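Local coordinates for periplasmic protein (Legionella pneumophila subsp. pneumophila, PDB 4FGQ) that is a calcium-dependent periplasmic protease, probably a cysteine protease of the transglutaminase-like family, at residues Asn51-Phe54 with Asn55-Tyr59. Numbering follows the deposited sequence. Where two conformers were deposited one is given.
Sequences NSFF and NQFNY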
loop_
_atom_site.group_PDB
_atom_site.type_symbol
_atom_site.label_atom_id
_atom_site.label_comp_id
_atom_site.label_asym_id
_atom_site.label_seq_id
_atom_site.Cartn_x
_atom_site.Cartn_y
_atom_site.Cartn_z
ATOM N N ASN A 51 -2.939 8.036 -1.864
ATOM C CA ASN A 51 -1.488 8.243 -1.753
ATOM C C ASN A 51 -1.150 9.317 -0.713
ATOM O O ASN A 51 -0.355 9.078 0.204
ATOM C CB ASN A 51 -0.903 8.613 -3.120
ATOM C CG ASN A 51 0.591 8.383 -3.205
ATOM O OD1 ASN A 51 1.108 7.347 -2.759
ATOM N ND2 ASN A 51 1.301 9.353 -3.797
ATOM N N SER A 52 -1.765 10.487 -0.843
ATOM C CA SER A 52 -1.460 11.616 0.044
ATOM C C SER A 52 -1.941 11.392 1.479
ATOM O O SER A 52 -1.276 11.818 2.443
ATOM C CB SER A 52 -2.000 12.930 -0.539
ATOM O OG SER A 52 -3.424 12.962 -0.581
ATOM N N PHE A 53 -3.080 10.715 1.633
ATOM C CA PHE A 53 -3.593 10.414 2.970
ATOM C C PHE A 53 -2.579 9.587 3.733
ATOM O O PHE A 53 -2.223 9.918 4.863
ATOM C CB PHE A 53 -4.924 9.645 2.909
ATOM C CG PHE A 53 -5.505 9.340 4.275
ATOM C CD1 PHE A 53 -6.241 10.288 4.956
ATOM C CD2 PHE A 53 -5.314 8.097 4.863
ATOM C CE1 PHE A 53 -6.774 10.006 6.216
ATOM C CE2 PHE A 53 -5.836 7.812 6.116
ATOM C CZ PHE A 53 -6.568 8.765 6.794
ATOM N N PHE A 54 -2.121 8.502 3.124
ATOM C CA PHE A 54 -1.198 7.632 3.852
ATOM C C PHE A 54 0.210 8.179 3.938
ATOM O O PHE A 54 0.937 7.835 4.864
ATOM C CB PHE A 54 -1.258 6.202 3.304
ATOM C CG PHE A 54 -2.517 5.508 3.702
ATOM C CD1 PHE A 54 -2.780 5.285 5.041
ATOM C CD2 PHE A 54 -3.486 5.180 2.765
ATOM C CE1 PHE A 54 -3.960 4.692 5.452
ATOM C CE2 PHE A 54 -4.677 4.574 3.174
ATOM C CZ PHE A 54 -4.907 4.332 4.520
ATOM N N ASN A 55 0.590 9.064 3.017
ATOM C CA ASN A 55 1.963 9.575 3.050
ATOM C C ASN A 55 2.270 10.473 4.237
ATOM O O ASN A 55 3.439 10.752 4.509
ATOM C CB ASN A 55 2.361 10.248 1.737
ATOM C CG ASN A 55 2.820 9.250 0.708
ATOM O OD1 ASN A 55 3.111 8.099 1.046
ATOM N ND2 ASN A 55 2.878 9.666 -0.556
ATOM N N GLN A 56 1.222 10.886 4.949
ATOM C CA GLN A 56 1.329 11.714 6.158
ATOM C C GLN A 56 1.689 10.911 7.412
ATOM O O GLN A 56 1.956 11.501 8.448
ATOM C CB GLN A 56 -0.023 12.403 6.457
ATOM C CG GLN A 56 -1.006 11.445 7.191
ATOM C CD GLN A 56 -2.267 12.085 7.694
ATOM O OE1 GLN A 56 -2.235 12.954 8.571
ATOM N NE2 GLN A 56 -3.401 11.635 7.172
ATOM N N PHE A 57 1.643 9.581 7.347
ATOM C CA PHE A 57 1.873 8.747 8.539
ATOM C C PHE A 57 3.373 8.607 8.863
ATOM O O PHE A 57 4.226 9.047 8.093
ATOM C CB PHE A 57 1.250 7.347 8.342
ATOM C CG PHE A 57 -0.256 7.296 8.500
ATOM C CD1 PHE A 57 -1.093 7.953 7.624
ATOM C CD2 PHE A 57 -0.827 6.519 9.495
ATOM C CE1 PHE A 57 -2.479 7.898 7.775
ATOM C CE2 PHE A 57 -2.203 6.446 9.646
ATOM C CZ PHE A 57 -3.030 7.139 8.776
ATOM N N ASN A 58 3.691 8.015 10.015
ATOM C CA ASN A 58 5.075 7.810 10.440
ATOM C C ASN A 58 5.793 6.795 9.557
ATOM O O ASN A 58 5.318 5.673 9.392
ATOM C CB ASN A 58 5.111 7.314 11.889
ATOM C CG ASN A 58 4.784 8.403 12.886
ATOM O OD1 ASN A 58 5.200 9.545 12.720
ATOM N ND2 ASN A 58 4.044 8.054 13.935
ATOM N N TYR A 59 6.943 7.179 9.006
ATOM C CA TYR A 59 7.734 6.294 8.158
ATOM C C TYR A 59 8.839 5.630 8.981
ATOM O O TYR A 59 9.711 6.312 9.520
ATOM C CB TYR A 59 8.342 7.109 7.022
ATOM C CG TYR A 59 9.072 6.311 5.969
ATOM C CD1 TYR A 59 10.448 6.104 6.060
ATOM C CD2 TYR A 59 8.397 5.797 4.875
ATOM C CE1 TYR A 59 11.121 5.386 5.072
ATOM C CE2 TYR A 59 9.052 5.094 3.895
ATOM C CZ TYR A 59 10.414 4.887 4.005
ATOM O OH TYR A 59 11.048 4.184 3.014
#
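Phe53, Phe54 and Phe57 form an aromatic cluster where the chain passes from helix 43-55 to strand 58-59. CE1 of Phe57 lies 3.7 Å from CE2 of Phe53 and 3.8 Å from CD1 of Phe54. That CD1 sits over one face of the Phe57 ring. The Phe53 and Phe57 planes are inclined at 57°. The side chains of Phe54 and Phe57 run side by side, and both place CG anti to the carbonyl carbon.

Three hydrogen bonds link the two segments. Asn55 N donates to Asn51 O at 3.0 Å, a bent i to i+4 helical bond. Phe57 N donates to Phe54 O at 3.1 Å; it is nearly straight at the hydrogen, but the donor stands well above the carbonyl plane. The third bond comes from a side chain. With CG between its backbone N and carbonyl carbon (chi1 81°), Gln56 turns toward the helix, and its chain, extended beyond CG, brings NE2 to Phe53 O at 3.1 Å. The same NE2 rests over one face of the Phe53 ring, toward its rim, with amide and ring almost perpendicular.

The amides of Asn51 and Asn55 touch through their ND2 atoms, 3.6 Å apart, without bonding to each other. Instead, both OD1 atoms accept from Lys93 NZ of helix 86-100, and Asn55 ND2 donates to Asp138 O.

Phe54 packs edge-to-face on Trp31 and touches Ile92, while Phe57 meets Phe78 of helix 75-81. Further on, Asn58 makes backbone bonds to Gly82 and Gly84, pairing strand 58-59 in parallel with strand 83-84.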